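Local structure of F420-dependent methylenetetrahydromethanopterin dehydrogenase (Methanopyrus kandleri, 1QV9) at residues Phe8-Asn13 and Phe35-Thr40; Phe67-Gly72 and Val95-Ala100; Met204-Ile209 and Ala245-Glu250; Glu208-Val213 and Glu239-Ala244; Gly126-Phe131 and Glu219-Glu224. The protein catalyses the reversible, coenzyme F420-dependent reduction of methenyl-tetrahydromethanopterin to methylene-tetrahydromethanopterin, a step of methanogenesis from carbon dioxide. All coordinates share one frame; numbering follows the deposited sequence.

Contact 1. Residues Phe8-Asn13 and Phe35-Thr40; sequences FIKCGN and FRVVGT
Main-chain hydrogen bonds join strands 4-10 and 33-39, which carry Phe8-Asn13 and Phe35-Thr40, as parallel neighbours of a beta-alpha-beta unit. Phe8 N gives to Arg36 O at 2.9 Å, Phe8 O accepts Val38 N at 2.9 Å almost along its C=O axis, and Lys10 N turns back to Val38 O at 2.9 Å. Further along the pairing slackens, and Thr40 N reaches Lys10 O in a weak bond of 3.4 Å. A CH...O contact supplements them, Ile9 CA lying 3.2 Å from Val38 O. Val37-Gly39 also pair antiparallel with a strand of the second subunit. The aromatic contact is T-shaped. Phe8 holds CG anti to its carbonyl carbon (chi1 -71°), and its CE1 edge stands over one face of Phe35, toward the rim and 3.8 Å from Phe35 CG, with the planes at 83°. An alanine at Phe35 would remove that face and probably leave the Phe8 edge poorly packed. Among the aliphatic groups, Val37 CG1 meets the extended Lys10 chain at CE, 3.7 Å away, while Lys10 NZ continues to a salt bridge with Asp21. On the other side of the sheet Ile9 and Val38 lie side by side, both packed on helix 46-63. At Gly39 a CB would run into Lys10 O. The main-chain bonds thus set the register, while apolar side chains pack on both faces.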
# COMPACT_ATOMS: atom_id res chain seq x y z
N PHE A 8 -17.28 -10.11 35.09
CA PHE A 8 -17.65 -9.55 33.79
C PHE A 8 -18.65 -10.50 33.17
O PHE A 8 -18.43 -11.71 33.18
CB PHE A 8 -16.43 -9.45 32.87
CG PHE A 8 -15.46 -8.37 33.29
CD1 PHE A 8 -14.50 -8.62 34.27
CD2 PHE A 8 -15.52 -7.11 32.69
CE1 PHE A 8 -13.59 -7.62 34.66
CE2 PHE A 8 -14.59 -6.09 33.08
CZ PHE A 8 -13.63 -6.36 34.06
N ILE A 9 -19.75 -9.98 32.63
CA ILE A 9 -20.77 -10.83 31.99
C ILE A 9 -20.78 -10.47 30.52
O ILE A 9 -20.91 -9.29 30.18
CB ILE A 9 -22.16 -10.58 32.60
CG1 ILE A 9 -22.11 -10.71 34.11
CG2 ILE A 9 -23.19 -11.54 31.99
CD1 ILE A 9 -23.41 -10.19 34.80
N LYS A 10 -20.68 -11.47 29.63
CA LYS A 10 -20.62 -11.22 28.20
C LYS A 10 -21.72 -11.97 27.47
O LYS A 10 -21.73 -13.22 27.45
CB LYS A 10 -19.25 -11.66 27.61
CG LYS A 10 -18.05 -10.97 28.26
CD LYS A 10 -16.72 -11.31 27.58
CE LYS A 10 -15.57 -10.63 28.34
NZ LYS A 10 -14.30 -10.64 27.56
N CYS A 11 -22.66 -11.22 26.88
CA CYS A 11 -23.76 -11.80 26.11
C CYS A 11 -23.84 -11.05 24.79
O CYS A 11 -24.00 -9.81 24.78
CB CYS A 11 -25.08 -11.66 26.87
SG CYS A 11 -25.13 -12.53 28.45
N GLY A 12 -23.75 -11.77 23.67
CA GLY A 12 -23.72 -11.10 22.38
C GLY A 12 -22.27 -10.66 22.19
O GLY A 12 -21.45 -10.93 23.07
N ASN A 13 -21.94 -10.01 21.09
CA ASN A 13 -20.54 -9.59 20.98
C ASN A 13 -20.38 -8.18 20.47
O ASN A 13 -21.03 -7.75 19.51
CB ASN A 13 -19.76 -10.53 20.07
CG ASN A 13 -18.25 -10.26 20.10
OD1 ASN A 13 -17.61 -10.26 21.18
ND2 ASN A 13 -17.68 -10.00 18.93
N PHE A 35 -10.49 -11.51 38.62
CA PHE A 35 -11.74 -11.43 37.88
C PHE A 35 -12.32 -12.80 37.57
O PHE A 35 -11.62 -13.81 37.52
CB PHE A 35 -11.52 -10.75 36.51
CG PHE A 35 -10.85 -9.40 36.57
CD1 PHE A 35 -9.89 -9.04 35.65
CD2 PHE A 35 -11.24 -8.46 37.51
CE1 PHE A 35 -9.32 -7.74 35.65
CE2 PHE A 35 -10.67 -7.17 37.52
CZ PHE A 35 -9.71 -6.82 36.59
N ARG A 36 -13.62 -12.81 37.37
CA ARG A 36 -14.35 -13.98 36.91
C ARG A 36 -15.11 -13.47 35.69
O ARG A 36 -15.58 -12.34 35.68
CB ARG A 36 -15.35 -14.50 37.95
CG ARG A 36 -14.71 -15.07 39.22
CD ARG A 36 -13.84 -16.31 38.89
NE ARG A 36 -13.25 -16.82 40.13
CZ ARG A 36 -12.08 -16.44 40.62
NH1 ARG A 36 -11.68 -16.97 41.77
NH2 ARG A 36 -11.32 -15.57 39.97
N VAL A 37 -15.18 -14.28 34.64
CA VAL A 37 -15.89 -13.90 33.41
C VAL A 37 -16.91 -14.98 33.11
O VAL A 37 -16.58 -16.17 33.15
CB VAL A 37 -14.90 -13.74 32.23
CG1 VAL A 37 -15.65 -13.30 30.95
CG2 VAL A 37 -13.84 -12.74 32.59
N VAL A 38 -18.16 -14.61 32.80
CA VAL A 38 -19.18 -15.62 32.52
C VAL A 38 -20.10 -15.10 31.42
O VAL A 38 -20.20 -13.90 31.22
CB VAL A 38 -20.04 -15.94 33.76
CG1 VAL A 38 -19.15 -16.47 34.87
CG2 VAL A 38 -20.81 -14.68 34.23
N GLY A 39 -20.76 -16.00 30.69
CA GLY A 39 -21.63 -15.51 29.65
C GLY A 39 -22.26 -16.65 28.89
O GLY A 39 -22.03 -17.82 29.22
N THR A 40 -23.05 -16.28 27.90
CA THR A 40 -23.76 -17.25 27.06
C THR A 40 -23.33 -17.12 25.60
O THR A 40 -24.12 -17.33 24.68
CB THR A 40 -25.29 -17.02 27.13
OG1 THR A 40 -25.57 -15.65 26.85
CG2 THR A 40 -25.83 -17.38 28.51

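Contact 2. Residues Phe67-Gly72 and Val95-Ala100; sequences FIVYGG and VIIGDA
Val69 and Ile97 cross obliquely on one face of the sheet, their branches touching where Val69 CG1 comes 3.9 Å from Ile97 CG1. Val69 holds CG1 anti to its backbone N (chi1 -177°), which also lays this methyl 3.6 Å from Val95 O. Ile97 sets its CG1 anti to its own carbonyl carbon, but chi2 is -27°, well off a staggered value. Its CB stands beside Gly71, 3.9 Å from Gly71 CA, where a side chain would be tight against it. On the reverse face Tyr70 throws CG anti to its backbone N (chi1 171°), and Ile96, bent at chi2, brings CD1 within 4.0 Å of Tyr70 CB. The same methyl meets the Tyr70 ring obliquely. These residues belong to the beta-alpha-beta unit of strand 67-71, helix 78-88 and strand 94-99, in the middle of the parallel sheet of the alpha/beta domain. The helix of that unit covers the Tyr70 face through Pro80, Ala83 and Leu87, whereas Phe161 of helix 153-169 packs on Val69. Parallel pairing fixes the register: Val95 N gives to Ile68 O at 3.0 Å, Tyr70 N to Val95 O at 2.9 Å, and Ile97 N to Tyr70 O at 2.8 Å in a nearly straight bond. Gly72 N reaches Ile97 O at 3.2 Å from above the carbonyl plane.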
# COMPACT_ATOMS: atom_id res chain seq x y z
N PHE A 67 -17.43 -4.90 42.01
CA PHE A 67 -18.34 -4.39 40.98
C PHE A 67 -18.53 -5.48 39.93
O PHE A 67 -17.76 -6.45 39.88
CB PHE A 67 -17.84 -3.07 40.34
CG PHE A 67 -16.48 -3.16 39.65
CD1 PHE A 67 -16.38 -3.40 38.29
CD2 PHE A 67 -15.31 -2.92 40.35
CE1 PHE A 67 -15.17 -3.40 37.64
CE2 PHE A 67 -14.07 -2.92 39.71
CZ PHE A 67 -13.99 -3.16 38.33
N ILE A 68 -19.61 -5.33 39.16
CA ILE A 68 -19.97 -6.27 38.08
C ILE A 68 -20.13 -5.47 36.80
O ILE A 68 -20.65 -4.36 36.82
CB ILE A 68 -21.27 -6.99 38.42
CG1 ILE A 68 -21.04 -7.82 39.68
CG2 ILE A 68 -21.69 -7.92 37.26
CD1 ILE A 68 -22.24 -8.57 40.20
N VAL A 69 -19.66 -6.02 35.68
CA VAL A 69 -19.76 -5.35 34.40
C VAL A 69 -20.52 -6.24 33.45
O VAL A 69 -20.29 -7.44 33.39
CB VAL A 69 -18.34 -5.07 33.78
CG1 VAL A 69 -18.49 -4.30 32.47
CG2 VAL A 69 -17.46 -4.32 34.78
N TYR A 70 -21.50 -5.67 32.76
CA TYR A 70 -22.24 -6.44 31.74
C TYR A 70 -21.89 -5.76 30.42
O TYR A 70 -22.04 -4.55 30.29
CB TYR A 70 -23.74 -6.36 31.97
CG TYR A 70 -24.53 -6.95 30.83
CD1 TYR A 70 -24.89 -6.18 29.71
CD2 TYR A 70 -24.86 -8.32 30.82
CE1 TYR A 70 -25.55 -6.76 28.60
CE2 TYR A 70 -25.52 -8.89 29.72
CZ TYR A 70 -25.86 -8.11 28.63
OH TYR A 70 -26.57 -8.68 27.57
N GLY A 71 -21.41 -6.54 29.45
CA GLY A 71 -21.05 -5.96 28.16
C GLY A 71 -21.69 -6.74 27.01
O GLY A 71 -21.73 -7.98 27.04
N GLY A 72 -22.18 -6.02 26.01
CA GLY A 72 -22.76 -6.66 24.85
C GLY A 72 -23.53 -5.62 24.07
O GLY A 72 -23.71 -4.48 24.56
N VAL A 95 -21.76 -1.70 35.90
CA VAL A 95 -21.50 -0.86 34.74
C VAL A 95 -21.92 -1.61 33.50
O VAL A 95 -21.67 -2.82 33.40
CB VAL A 95 -19.97 -0.56 34.60
CG1 VAL A 95 -19.69 0.29 33.32
CG2 VAL A 95 -19.46 0.16 35.86
N ILE A 96 -22.59 -0.92 32.59
CA ILE A 96 -23.04 -1.50 31.34
C ILE A 96 -22.13 -1.01 30.21
O ILE A 96 -21.96 0.20 30.03
CB ILE A 96 -24.50 -1.03 31.01
CG1 ILE A 96 -25.46 -1.40 32.15
CG2 ILE A 96 -25.01 -1.66 29.72
CD1 ILE A 96 -25.50 -2.86 32.50
N ILE A 97 -21.55 -1.93 29.45
CA ILE A 97 -20.74 -1.56 28.28
C ILE A 97 -21.63 -1.86 27.11
O ILE A 97 -22.15 -2.97 26.99
CB ILE A 97 -19.43 -2.44 28.20
CG1 ILE A 97 -18.43 -2.06 29.32
CG2 ILE A 97 -18.85 -2.34 26.80
CD1 ILE A 97 -18.48 -0.66 29.85
N GLY A 98 -21.84 -0.86 26.25
CA GLY A 98 -22.69 -1.01 25.08
C GLY A 98 -22.26 -0.17 23.90
O GLY A 98 -21.19 0.40 23.91
N ASP A 99 -23.14 -0.10 22.90
CA ASP A 99 -22.92 0.64 21.66
C ASP A 99 -23.90 1.81 21.57
O ASP A 99 -24.60 2.12 22.54
CB ASP A 99 -23.01 -0.30 20.42
CG ASP A 99 -24.25 -1.18 20.39
OD1 ASP A 99 -24.46 -1.85 19.35
OD2 ASP A 99 -25.00 -1.19 21.37
N ALA A 100 -23.95 2.47 20.42
CA ALA A 100 -24.80 3.67 20.28
C ALA A 100 -26.28 3.48 20.60
O ALA A 100 -26.90 4.39 21.15
CB ALA A 100 -24.63 4.27 18.89

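Contact 3. Residues Met204-Ile209 and Ala245-Glu250; sequences MAALEI and AELADE
Leu247 carries most of this antiparallel helix contact, in which the axes of the short helical segments Met204-Ile209 and Ala245-Glu250 approach to 8.2 Å at 163°. Its CB begins the contact, resting 3.8 Å from Ala206 CB, methyl against methylene. From there the chain turns with CG anti to its carbonyl carbon (chi1 -87°), and the CD1 branch lies over the opposing helix. CD1 meets three groups: Ala205 CB at 3.8 Å, the main-chain Ala206 N at 3.8 Å, and the tip of Ile209, whose CD1 is 3.7 Å away. Ile209 and Leu247 cross at about a right angle and touch at the tips, CD1 against CD1. One residue further on, Ala248 N lies 4.1 Å from Ala206 CB, and the two alanine methyls are a looser 4.4 Å apart. Small residues make this closeness possible: at Ala206 and Leu247 the CA atoms are only 5.6 Å apart, and the leucine can lie against the backbone of its partner. No hydrogen bond crosses; methyl groups pack on one another and on the backbone, as in a helix bundle. Helices 197-223 and 227-257 are thereby joined, with helix 134-150 alongside, where Val147 packs on Ala245 and Ala150 on Ala248. The third subunit adds Met240 against Ala205 and Lys243 against Leu247, placing the pair at an interface between subunits.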
# COMPACT_ATOMS: atom_id res chain seq x y z
N MSE A 204 -9.44 10.05 14.21
CA MSE A 204 -10.80 10.58 14.25
C MSE A 204 -11.54 10.14 13.00
O MSE A 204 -12.69 9.71 13.11
CB MSE A 204 -10.77 12.11 14.33
CG MSE A 204 -10.21 12.55 15.69
SE MSE A 204 -9.92 14.51 15.74
CE MSE A 204 -11.62 15.03 15.11
N ALA A 205 -10.91 10.23 11.83
CA ALA A 205 -11.56 9.75 10.60
C ALA A 205 -11.91 8.26 10.76
O ALA A 205 -12.95 7.80 10.33
CB ALA A 205 -10.66 9.93 9.40
N ALA A 206 -11.01 7.46 11.33
CA ALA A 206 -11.34 6.07 11.51
C ALA A 206 -12.57 5.84 12.40
O ALA A 206 -13.37 4.97 12.12
CB ALA A 206 -10.10 5.31 12.12
N LEU A 207 -12.72 6.60 13.48
CA LEU A 207 -13.82 6.41 14.39
C LEU A 207 -15.10 6.92 13.75
O LEU A 207 -16.16 6.35 14.01
CB LEU A 207 -13.62 7.16 15.72
CG LEU A 207 -12.47 6.63 16.59
CD1 LEU A 207 -12.58 7.27 17.98
CD2 LEU A 207 -12.61 5.09 16.77
N GLU A 208 -15.00 7.95 12.91
CA GLU A 208 -16.20 8.46 12.25
C GLU A 208 -16.69 7.38 11.30
O GLU A 208 -17.89 7.05 11.27
CB GLU A 208 -15.91 9.77 11.50
CG GLU A 208 -17.18 10.27 10.78
CD GLU A 208 -18.20 10.83 11.74
OE1 GLU A 208 -19.39 10.91 11.32
OE2 GLU A 208 -17.85 11.16 12.90
N ILE A 209 -15.78 6.80 10.51
CA ILE A 209 -16.20 5.76 9.57
C ILE A 209 -16.78 4.55 10.31
O ILE A 209 -17.78 3.98 9.90
CB ILE A 209 -15.00 5.33 8.66
CG1 ILE A 209 -14.59 6.51 7.78
CG2 ILE A 209 -15.36 4.03 7.89
CD1 ILE A 209 -13.33 6.26 6.93
N ALA A 245 -9.77 0.49 9.71
CA ALA A 245 -8.59 -0.14 10.39
C ALA A 245 -7.31 0.36 9.73
O ALA A 245 -6.27 0.55 10.41
CB ALA A 245 -8.65 -1.66 10.27
N GLU A 246 -7.33 0.56 8.41
CA GLU A 246 -6.13 1.05 7.72
C GLU A 246 -5.79 2.47 8.20
O GLU A 246 -4.62 2.82 8.37
CB GLU A 246 -6.37 1.02 6.21
CG GLU A 246 -5.21 1.42 5.35
CD GLU A 246 -5.64 1.54 3.91
OE1 GLU A 246 -6.25 0.57 3.42
OE2 GLU A 246 -5.41 2.60 3.30
N LEU A 247 -6.81 3.30 8.42
CA LEU A 247 -6.54 4.65 8.93
C LEU A 247 -5.93 4.58 10.31
O LEU A 247 -5.00 5.35 10.60
CB LEU A 247 -7.85 5.47 9.00
CG LEU A 247 -8.26 6.20 7.74
CD1 LEU A 247 -9.75 6.59 7.88
CD2 LEU A 247 -7.42 7.46 7.55
N ALA A 248 -6.46 3.69 11.15
CA ALA A 248 -5.94 3.56 12.51
C ALA A 248 -4.50 3.07 12.41
O ALA A 248 -3.62 3.52 13.20
CB ALA A 248 -6.81 2.60 13.31
N ASP A 249 -4.22 2.13 11.51
CA ASP A 249 -2.84 1.64 11.33
C ASP A 249 -1.93 2.81 10.88
O ASP A 249 -0.80 2.96 11.36
CB ASP A 249 -2.78 0.54 10.24
CG ASP A 249 -1.38 -0.05 10.07
OD1 ASP A 249 -1.03 -0.84 10.96
OD2 ASP A 249 -0.66 0.29 9.11
N GLU A 250 -2.40 3.64 9.96
CA GLU A 250 -1.61 4.78 9.49
C GLU A 250 -1.30 5.73 10.64
O GLU A 250 -0.19 6.30 10.70
CB GLU A 250 -2.36 5.57 8.41
CG GLU A 250 -2.37 4.92 7.08
CD GLU A 250 -2.91 5.84 5.97
OE1 GLU A 250 -3.21 7.04 6.20
OE2 GLU A 250 -3.03 5.34 4.84

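Contact 4. Residues Glu208-Val213 and Glu239-Ala244; sequences EIAENV and EMMRKA
Met240 CB packs against two methyl groups of the facing helix, with Val213 CG2 at 3.6 Å and Ile209 CG2 at 4.0 Å. Val213 and Met240 slide past one another in opposite directions, and the bend at chi3 (68°) takes Met240 CE to 4.0 Å from Asn212 CB. Met241 CB does not point at the facing helix, but bends at chi2 (63°) and chi3 (75°) bring the end of the chain nearer, laying SE 4.0 Å from Ala210 CB and CE 4.1 Å from Val213 CB. It crosses Val213 at about a right angle; both methionines are present as selenomethionine. Ile209 uses the branch not engaged by Leu247: CG2 reaches the main-chain Met240 O at 3.5 Å and Ala244 CB at 4.0 Å. Between the two helices no hydrogen bond is made, and packing alone holds the faces together. Around this layer, Tyr140 of helix 134-150 covers both Val213 and Met241, while Ala123 of the loop following strand 115-119 touches the same two residues. Met240 is backed by Ala205 of the third subunit. Helices 197-223 and 227-257 run antiparallel as a long helical hairpin, flanked by helix 134-150, whose Val147 packs on Ala244. Beyond it Arg242 forms a salt bridge with Asp249 of the second subunit, tying the hairpin into the hexamer.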
# COMPACT_ATOMS: atom_id res chain seq x y z
N GLU A 208 -15.00 7.95 12.91
CA GLU A 208 -16.20 8.46 12.25
C GLU A 208 -16.69 7.38 11.30
O GLU A 208 -17.89 7.05 11.27
CB GLU A 208 -15.91 9.77 11.50
CG GLU A 208 -17.18 10.27 10.78
CD GLU A 208 -18.20 10.83 11.74
OE1 GLU A 208 -19.39 10.91 11.32
OE2 GLU A 208 -17.85 11.16 12.90
N ILE A 209 -15.78 6.80 10.51
CA ILE A 209 -16.20 5.76 9.57
C ILE A 209 -16.78 4.55 10.31
O ILE A 209 -17.78 3.98 9.90
CB ILE A 209 -15.00 5.33 8.66
CG1 ILE A 209 -14.59 6.51 7.78
CG2 ILE A 209 -15.36 4.03 7.89
CD1 ILE A 209 -13.33 6.26 6.93
N ALA A 210 -16.13 4.13 11.39
CA ALA A 210 -16.62 3.02 12.19
C ALA A 210 -18.02 3.32 12.72
O ALA A 210 -18.87 2.46 12.68
CB ALA A 210 -15.62 2.73 13.36
N GLU A 211 -18.25 4.53 13.23
CA GLU A 211 -19.59 4.85 13.73
C GLU A 211 -20.60 4.76 12.58
O GLU A 211 -21.72 4.23 12.75
CB GLU A 211 -19.60 6.25 14.37
CG GLU A 211 -20.97 6.63 14.92
CD GLU A 211 -20.98 7.98 15.62
OE1 GLU A 211 -22.09 8.51 15.88
OE2 GLU A 211 -19.89 8.49 15.91
N ASN A 212 -20.20 5.23 11.40
CA ASN A 212 -21.11 5.20 10.22
C ASN A 212 -21.43 3.81 9.70
O ASN A 212 -22.45 3.58 9.04
CB ASN A 212 -20.55 6.05 9.08
CG ASN A 212 -20.37 7.55 9.45
OD1 ASN A 212 -21.08 8.09 10.31
ND2 ASN A 212 -19.45 8.20 8.78
N VAL A 213 -20.57 2.83 9.98
CA VAL A 213 -20.81 1.46 9.56
C VAL A 213 -22.11 0.93 10.16
O VAL A 213 -22.84 0.18 9.51
CB VAL A 213 -19.62 0.57 10.02
CG1 VAL A 213 -19.98 -0.91 10.00
CG2 VAL A 213 -18.46 0.82 9.07
N GLU A 239 -16.42 -3.43 4.07
CA GLU A 239 -15.34 -2.76 3.35
C GLU A 239 -15.01 -1.43 4.05
O GLU A 239 -13.85 -1.03 4.10
CB GLU A 239 -15.68 -2.49 1.87
CG GLU A 239 -15.94 -3.76 1.04
CD GLU A 239 -14.69 -4.61 0.76
OE1 GLU A 239 -14.88 -5.81 0.43
OE2 GLU A 239 -13.55 -4.06 0.83
N MSE A 240 -16.02 -0.73 4.57
CA MSE A 240 -15.78 0.53 5.29
C MSE A 240 -14.91 0.27 6.52
O MSE A 240 -13.96 1.03 6.76
CB MSE A 240 -17.10 1.15 5.74
CG MSE A 240 -17.87 1.62 4.55
SE MSE A 240 -19.72 2.11 5.09
CE MSE A 240 -19.28 3.66 6.17
N MSE A 241 -15.26 -0.77 7.27
CA MSE A 241 -14.53 -1.07 8.51
C MSE A 241 -13.08 -1.45 8.21
O MSE A 241 -12.17 -1.09 8.99
CB MSE A 241 -15.23 -2.16 9.30
CG MSE A 241 -14.61 -2.39 10.68
SE MSE A 241 -14.70 -0.83 11.90
CE MSE A 241 -16.61 -0.98 12.36
N ARG A 242 -12.85 -2.16 7.11
CA ARG A 242 -11.47 -2.53 6.73
C ARG A 242 -10.67 -1.24 6.47
O ARG A 242 -9.49 -1.14 6.86
CB ARG A 242 -11.50 -3.44 5.50
CG ARG A 242 -10.15 -3.67 4.81
CD ARG A 242 -10.33 -4.80 3.81
NE ARG A 242 -9.10 -5.05 3.05
CZ ARG A 242 -8.74 -4.38 1.96
NH1 ARG A 242 -7.59 -4.68 1.33
NH2 ARG A 242 -9.51 -3.41 1.46
N LYS A 243 -11.25 -0.21 5.84
CA LYS A 243 -10.53 1.04 5.62
C LYS A 243 -10.35 1.86 6.90
O LYS A 243 -9.37 2.59 7.04
CB LYS A 243 -11.23 1.90 4.55
CG LYS A 243 -11.03 1.29 3.16
CD LYS A 243 -9.52 1.07 2.86
CE LYS A 243 -9.22 0.68 1.41
NZ LYS A 243 -9.78 -0.64 1.11
N ALA A 244 -11.31 1.76 7.82
CA ALA A 244 -11.16 2.45 9.09
C ALA A 244 -9.94 1.81 9.80
O ALA A 244 -9.17 2.54 10.41
CB ALA A 244 -12.45 2.31 9.98

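Contact 5. Residues Gly126-Phe131 and Glu219-Glu224; sequences GARREF and EGCFVE
Arg128 sets CG anti to its carbonyl carbon (chi1 -78°) and bends once, at chi2 (-73°), before running out straight to bring its guanidinium to the far end of helix 197-223. NE reaches Gly220 O at 2.8 Å in a nearly straight bond (168°), on a lone pair of the carbonyl and in the guanidinium plane. NH1 adds a weak bond of 3.4 Å to the same Gly220 O, so one oxygen holds this edge of the group. Glu224 O lies near the edge too, 2.9 Å from NH1, while Cys221 O is over one face. Tyr230 of helix 227-257 makes a cation-pi contact with Arg128, a second means of holding it. An alanine in place of Arg128 would lose the grip on Gly220 O and would probably loosen the loop from the helix end. Beside it Cys221 turns SG anti to its own carbonyl carbon, putting the sulfur 3.3 Å from Ala127 N and 4.1 Å from Ala127 CB. Ala127 is the centre of an inverse gamma turn, in which Arg128 N bonds Gly126 O at 2.9 Å. The helix widens here into a pi-type turn, where Glu224 N gives to Glu219 O at 2.9 Å. Carbonyls at such a C-terminal turn sit at the negative end of the helix dipole, which would suit a cation; the arginine thus joins the loop before helix 134-150 to the last turns of helix 197-223.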
# COMPACT_ATOMS: atom_id res chain seq x y z
N GLY A 126 -22.44 -6.77 9.54
CA GLY A 126 -23.42 -7.05 8.48
C GLY A 126 -23.96 -8.46 8.61
O GLY A 126 -23.68 -9.33 7.76
N ALA A 127 -24.79 -8.65 9.62
CA ALA A 127 -25.30 -9.96 9.99
C ALA A 127 -26.42 -10.59 9.17
O ALA A 127 -27.49 -10.89 9.70
CB ALA A 127 -25.68 -9.94 11.48
N ARG A 128 -26.16 -10.77 7.88
CA ARG A 128 -27.10 -11.47 7.00
C ARG A 128 -26.45 -12.80 6.67
O ARG A 128 -25.25 -12.85 6.34
CB ARG A 128 -27.34 -10.70 5.71
CG ARG A 128 -28.28 -9.52 5.87
CD ARG A 128 -29.73 -10.03 6.06
NE ARG A 128 -30.69 -8.95 5.81
CZ ARG A 128 -32.01 -9.16 5.75
NH1 ARG A 128 -32.83 -8.14 5.52
NH2 ARG A 128 -32.48 -10.38 5.92
N ARG A 129 -27.20 -13.89 6.74
CA ARG A 129 -26.67 -15.22 6.46
C ARG A 129 -25.93 -15.40 5.11
O ARG A 129 -24.99 -16.19 5.00
CB ARG A 129 -27.82 -16.28 6.59
CG ARG A 129 -27.37 -17.70 6.35
CD ARG A 129 -28.49 -18.73 6.62
NE ARG A 129 -28.80 -18.84 8.04
CZ ARG A 129 -29.76 -18.16 8.66
NH1 ARG A 129 -29.96 -18.33 9.97
NH2 ARG A 129 -30.54 -17.33 7.98
N GLU A 130 -26.36 -14.67 4.09
CA GLU A 130 -25.74 -14.78 2.78
C GLU A 130 -24.32 -14.20 2.71
O GLU A 130 -23.62 -14.45 1.76
CB GLU A 130 -26.58 -14.05 1.73
CG GLU A 130 -28.01 -14.57 1.57
CD GLU A 130 -29.05 -13.89 2.46
OE1 GLU A 130 -30.24 -13.85 2.05
OE2 GLU A 130 -28.72 -13.39 3.57
N PHE A 131 -23.93 -13.47 3.75
CA PHE A 131 -22.64 -12.79 3.75
C PHE A 131 -21.82 -13.11 4.98
O PHE A 131 -20.61 -13.41 4.88
CB PHE A 131 -22.88 -11.28 3.74
CG PHE A 131 -21.62 -10.46 3.87
CD1 PHE A 131 -20.71 -10.42 2.83
CD2 PHE A 131 -21.35 -9.75 5.04
CE1 PHE A 131 -19.51 -9.66 2.93
CE2 PHE A 131 -20.16 -9.00 5.14
CZ PHE A 131 -19.26 -8.96 4.09
N GLU A 219 -29.31 -0.83 8.00
CA GLU A 219 -30.12 -0.78 6.78
C GLU A 219 -30.17 -2.15 6.10
O GLU A 219 -31.23 -2.61 5.66
CB GLU A 219 -29.58 0.25 5.80
CG GLU A 219 -30.33 0.28 4.47
CD GLU A 219 -29.66 1.19 3.44
OE1 GLU A 219 -29.05 2.17 3.86
OE2 GLU A 219 -29.77 0.92 2.23
N GLY A 220 -29.03 -2.82 6.00
CA GLY A 220 -29.03 -4.10 5.33
C GLY A 220 -29.63 -5.26 6.09
O GLY A 220 -30.08 -6.22 5.47
N CYS A 221 -29.62 -5.19 7.42
CA CYS A 221 -30.16 -6.26 8.27
C CYS A 221 -31.62 -6.11 8.67
O CYS A 221 -32.32 -7.11 8.85
CB CYS A 221 -29.38 -6.34 9.58
SG CYS A 221 -27.70 -7.03 9.36
N PHE A 222 -32.07 -4.86 8.82
CA PHE A 222 -33.44 -4.61 9.30
C PHE A 222 -34.40 -3.85 8.41
O PHE A 222 -35.61 -3.96 8.58
CB PHE A 222 -33.35 -3.90 10.64
CG PHE A 222 -32.55 -4.66 11.64
CD1 PHE A 222 -32.81 -6.00 11.87
CD2 PHE A 222 -31.51 -4.05 12.34
CE1 PHE A 222 -32.05 -6.73 12.77
CE2 PHE A 222 -30.75 -4.77 13.23
CZ PHE A 222 -31.02 -6.12 13.44
N VAL A 223 -33.88 -3.08 7.48
CA VAL A 223 -34.74 -2.30 6.60
C VAL A 223 -34.93 -2.92 5.23
O VAL A 223 -36.05 -3.26 4.84
CB VAL A 223 -34.17 -0.90 6.45
CG1 VAL A 223 -35.10 -0.06 5.59
CG2 VAL A 223 -33.97 -0.28 7.82
N GLU A 224 -33.84 -3.07 4.49
CA GLU A 224 -33.86 -3.64 3.14
C GLU A 224 -34.24 -5.12 3.19
O GLU A 224 -33.66 -5.89 3.94
CB GLU A 224 -32.47 -3.47 2.50
CG GLU A 224 -32.35 -3.96 1.09
CD GLU A 224 -33.35 -3.28 0.17
OE1 GLU A 224 -34.27 -3.97 -0.33
OE2 GLU A 224 -33.22 -2.06 -0.05

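From the N terminus, contact 1 closes the first beta-alpha-beta loop and contact 2 a second, in series with it; they meet through adjacent strands, Ile9 N lying 2.7 Å from Val69 O. Contact 5 opens next, at the loop of 126-131, and its partner at 219-224 falls inside the spans closed by contacts 3 and 4, so it crosses both. Contact 4 lies just inside contact 3, nearer the turn of the helical hairpin, and the two share Glu208 and Ile209. Contacts 1 and 2 pair strands within the parallel sheet, contacts 3 and 4 pair the long helices, and contact 5 fastens the loop before helix 134-150 to the C-terminal part of helix 197-223, near the hairpin's turn.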